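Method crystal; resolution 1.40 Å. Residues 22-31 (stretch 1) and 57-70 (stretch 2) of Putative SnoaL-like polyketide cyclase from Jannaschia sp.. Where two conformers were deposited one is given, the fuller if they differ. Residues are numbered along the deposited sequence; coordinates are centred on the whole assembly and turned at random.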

# COMPACT_ATOMS: atom_id res chain seq x y z
N GLY A 22 -6.02 -18.93 6.66
CA GLY A 22 -5.46 -18.01 7.65
C GLY A 22 -6.10 -16.64 7.66
O GLY A 22 -5.60 -15.72 8.30
N TRP A 23 -7.21 -16.48 6.94
CA TRP A 23 -7.93 -15.18 6.89
C TRP A 23 -8.77 -15.02 8.16
O TRP A 23 -9.44 -15.98 8.58
CB TRP A 23 -8.85 -15.14 5.68
CG TRP A 23 -9.59 -13.87 5.46
CD1 TRP A 23 -10.93 -13.74 5.41
CD2 TRP A 23 -9.03 -12.56 5.26
NE1 TRP A 23 -11.26 -12.42 5.18
CE2 TRP A 23 -10.12 -11.68 5.08
CE3 TRP A 23 -7.73 -12.04 5.19
CZ2 TRP A 23 -9.96 -10.33 4.88
CZ3 TRP A 23 -7.57 -10.70 4.97
CH2 TRP A 23 -8.71 -9.86 4.79
N GLY A 24 -8.77 -13.81 8.71
CA GLY A 24 -9.33 -13.60 10.05
C GLY A 24 -10.82 -13.83 10.15
O GLY A 24 -11.37 -13.94 11.26
N ALA A 25 -11.52 -13.90 9.04
CA ALA A 25 -12.92 -14.23 9.01
C ALA A 25 -13.17 -15.75 9.05
O ALA A 25 -14.32 -16.14 9.16
CB ALA A 25 -13.62 -13.65 7.82
N GLN A 26 -12.11 -16.56 8.97
CA GLN A 26 -12.20 -18.01 8.87
C GLN A 26 -11.79 -18.66 10.19
O GLN A 26 -10.66 -18.48 10.68
CB GLN A 26 -11.23 -18.48 7.76
CG GLN A 26 -11.13 -19.99 7.53
CD GLN A 26 -12.46 -20.61 7.23
OE1 GLN A 26 -13.22 -20.09 6.40
NE2 GLN A 26 -12.78 -21.70 7.92
N ASP A 27 -12.67 -19.51 10.72
CA ASP A 27 -12.34 -20.29 11.89
C ASP A 27 -11.07 -21.05 11.70
O ASP A 27 -10.85 -21.68 10.64
CB ASP A 27 -13.42 -21.29 12.15
CG ASP A 27 -14.43 -20.79 13.07
OD1 ASP A 27 -14.64 -19.56 13.21
OD2 ASP A 27 -15.01 -21.66 13.69
N GLY A 28 -10.20 -20.93 12.70
CA GLY A 28 -8.93 -21.63 12.72
C GLY A 28 -7.75 -20.85 12.20
O GLY A 28 -6.64 -21.35 12.17
N TRP A 29 -7.97 -19.57 11.85
CA TRP A 29 -6.91 -18.78 11.26
C TRP A 29 -5.71 -18.61 12.16
O TRP A 29 -4.59 -18.54 11.68
CB TRP A 29 -7.45 -17.41 10.83
CG TRP A 29 -7.93 -16.49 11.90
CD1 TRP A 29 -9.19 -16.42 12.38
CD2 TRP A 29 -7.16 -15.52 12.61
NE1 TRP A 29 -9.27 -15.45 13.37
CE2 TRP A 29 -8.04 -14.88 13.53
CE3 TRP A 29 -5.82 -15.15 12.60
CZ2 TRP A 29 -7.61 -13.86 14.41
CZ3 TRP A 29 -5.40 -14.12 13.45
CH2 TRP A 29 -6.29 -13.49 14.34
N ARG A 30 -5.94 -18.57 13.48
CA ARG A 30 -4.85 -18.32 14.39
C ARG A 30 -3.80 -19.37 14.29
O ARG A 30 -2.61 -19.08 14.36
CB ARG A 30 -5.37 -18.18 15.82
CG ARG A 30 -6.18 -16.91 16.07
CD ARG A 30 -6.64 -16.94 17.50
NE ARG A 30 -7.38 -15.77 17.94
CZ ARG A 30 -8.65 -15.51 17.63
NH1 ARG A 30 -9.34 -16.30 16.82
NH2 ARG A 30 -9.23 -14.44 18.16
N ASP A 31 -4.23 -20.63 14.19
CA ASP A 31 -3.28 -21.71 14.10
C ASP A 31 -2.52 -21.66 12.79
O ASP A 31 -1.35 -22.03 12.75
CB ASP A 31 -3.97 -23.05 14.32
CG ASP A 31 -4.40 -23.25 15.76
OD1 ASP A 31 -3.73 -22.73 16.71
OD2 ASP A 31 -5.41 -23.97 15.96
N ALA A 57 0.46 -9.84 17.59
CA ALA A 57 -0.01 -9.55 16.25
C ALA A 57 -1.33 -10.25 15.93
O ALA A 57 -2.23 -9.69 15.27
CB ALA A 57 1.05 -9.96 15.24
N ILE A 58 -1.48 -11.48 16.37
CA ILE A 58 -2.74 -12.17 16.28
C ILE A 58 -3.87 -11.44 17.01
O ILE A 58 -4.97 -11.30 16.48
CB ILE A 58 -2.60 -13.64 16.82
CG1 ILE A 58 -1.86 -14.51 15.81
CG2 ILE A 58 -3.98 -14.29 17.17
CD1 ILE A 58 -1.54 -15.90 16.36
N ALA A 59 -3.60 -10.99 18.23
CA ALA A 59 -4.59 -10.24 19.00
C ALA A 59 -5.05 -8.98 18.26
O ALA A 59 -6.24 -8.66 18.26
CB ALA A 59 -4.01 -9.88 20.36
N PHE A 60 -4.11 -8.28 17.64
CA PHE A 60 -4.41 -7.07 16.89
C PHE A 60 -5.31 -7.43 15.70
O PHE A 60 -6.29 -6.73 15.38
CB PHE A 60 -3.12 -6.40 16.45
CG PHE A 60 -3.33 -5.14 15.66
CD1 PHE A 60 -3.52 -3.94 16.29
CD2 PHE A 60 -3.37 -5.17 14.28
CE1 PHE A 60 -3.73 -2.79 15.55
CE2 PHE A 60 -3.58 -3.99 13.53
CZ PHE A 60 -3.76 -2.82 14.16
N ASN A 61 -4.96 -8.49 14.96
CA ASN A 61 -5.78 -8.89 13.83
C ASN A 61 -7.21 -9.23 14.25
O ASN A 61 -8.17 -8.85 13.59
CB ASN A 61 -5.13 -10.09 13.11
CG ASN A 61 -5.64 -10.33 11.72
OD1 ASN A 61 -6.08 -11.45 11.38
ND2 ASN A 61 -5.48 -9.37 10.89
N ALA A 62 -7.31 -9.94 15.37
CA ALA A 62 -8.61 -10.32 15.90
C ALA A 62 -9.48 -9.10 16.18
O ALA A 62 -10.66 -9.12 15.82
CB ALA A 62 -8.45 -11.19 17.19
N VAL A 63 -8.88 -8.04 16.72
CA VAL A 63 -9.61 -6.78 16.96
C VAL A 63 -10.16 -6.21 15.68
O VAL A 63 -11.31 -5.82 15.58
CB VAL A 63 -8.75 -5.73 17.72
CG1 VAL A 63 -9.43 -4.33 17.73
CG2 VAL A 63 -8.47 -6.21 19.11
N LEU A 64 -9.33 -6.17 14.64
CA LEU A 64 -9.82 -5.67 13.38
C LEU A 64 -11.05 -6.43 12.88
O LEU A 64 -12.01 -5.86 12.40
CB LEU A 64 -8.70 -5.68 12.30
CG LEU A 64 -7.44 -4.86 12.55
CD1 LEU A 64 -6.39 -5.13 11.44
CD2 LEU A 64 -7.78 -3.37 12.61
N PHE A 65 -10.99 -7.78 12.91
CA PHE A 65 -12.07 -8.60 12.44
C PHE A 65 -13.34 -8.56 13.30
O PHE A 65 -14.38 -8.94 12.83
CB PHE A 65 -11.59 -10.04 12.17
CG PHE A 65 -10.83 -10.14 10.85
CD1 PHE A 65 -9.50 -9.90 10.80
CD2 PHE A 65 -11.51 -10.44 9.70
CE1 PHE A 65 -8.81 -9.92 9.61
CE2 PHE A 65 -10.86 -10.50 8.50
CZ PHE A 65 -9.49 -10.23 8.44
N GLU A 66 -13.24 -8.10 14.54
CA GLU A 66 -14.47 -7.86 15.27
C GLU A 66 -15.31 -6.76 14.59
O GLU A 66 -16.52 -6.72 14.71
CB GLU A 66 -14.17 -7.49 16.73
CG GLU A 66 -13.72 -8.70 17.47
CD GLU A 66 -13.19 -8.42 18.82
OE1 GLU A 66 -13.09 -7.24 19.24
OE2 GLU A 66 -12.89 -9.42 19.50
N GLY A 67 -14.65 -5.84 13.93
CA GLY A 67 -15.37 -4.78 13.26
C GLY A 67 -16.08 -5.29 12.02
O GLY A 67 -17.16 -4.80 11.70
N PHE A 68 -15.42 -6.21 11.30
CA PHE A 68 -15.93 -6.72 10.02
C PHE A 68 -15.89 -8.26 10.07
O PHE A 68 -15.05 -8.87 9.42
CB PHE A 68 -15.11 -6.21 8.85
CG PHE A 68 -15.15 -4.73 8.66
CD1 PHE A 68 -14.30 -3.90 9.36
CD2 PHE A 68 -16.08 -4.13 7.80
CE1 PHE A 68 -14.34 -2.54 9.20
CE2 PHE A 68 -16.09 -2.74 7.59
CZ PHE A 68 -15.23 -1.95 8.31
N PRO A 69 -16.77 -8.90 10.84
CA PRO A 69 -16.60 -10.31 11.07
C PRO A 69 -16.80 -11.21 9.89
O PRO A 69 -16.35 -12.37 9.92
CB PRO A 69 -17.66 -10.61 12.15
CG PRO A 69 -18.37 -9.38 12.38
CD PRO A 69 -17.86 -8.30 11.64
N ARG A 70 -17.53 -10.75 8.86
CA ARG A 70 -17.73 -11.50 7.59
C ARG A 70 -16.86 -10.96 6.44
O ARG A 70 -17.09 -11.30 5.28
CB ARG A 70 -19.21 -11.50 7.10
CG ARG A 70 -20.24 -12.33 7.90
CD ARG A 70 -21.62 -12.41 7.17
NE ARG A 70 -22.67 -13.10 7.98
CZ ARG A 70 -23.46 -12.47 8.87
NH1 ARG A 70 -23.37 -11.17 9.00
NH2 ARG A 70 -24.32 -13.15 9.58
O HOH W 1 -6.48 -12.05 8.51
O HOH W 2 -16.79 -15.05 9.59

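What does Phe 65 do to earn the largest covered area in this contact? Its CA-to-CB bond points toward stretch 1, and its ring is used on both face and edge. Gly 24 CA sits 3.5 Å from the centroid of the Phe 65 ring and almost exactly on the ring normal, a CH-pi contact. The edge of the same ring meets the face of Trp 23, with planes at 88° and Phe 65 CZ 3.6 Å from Trp 23 CZ2.

Why does the backbone at Gly 24 come so close? Glycine leaves room for it: a CB there would point toward stretch 2 and lie 2.3 Å from Phe 65 CD1, a clash. Within the type I turn from Trp 23 to Gln 26, closed by the hydrogen bond from Gln 26 N to Trp 23 O at 2.8 Å, Ala 25 N also lies 3.5 Å from Phe 65 CE2.

How does Trp 29 meet the helix of stretch 2? Its CA-to-CB bond points toward that helix, and its six-membered ring packs against Ile 58, Asn 61 and Ala 62. Ile 58 O is at the ring edge, 3.3 Å from Trp 29 CH2, while Asn 61 OD1 lies over one face, 3.4 Å from Trp 29 CZ3. Apolar packing adds Trp 29 CH2 to Ile 58 CG2 at 3.7 Å. Ile 58 also receives the aliphatic part of Arg 30, whose CG is 3.6 Å from Ile 58 CG2.

Does any hydrogen bond join the stretches directly? None does; water 1 forms a bridge. It donates to Asn 61 OD1 at 3.0 Å and accepts a weak bond from Gly 24 N at 2.9 Å. The contact therefore rests mainly on aromatic and apolar packing.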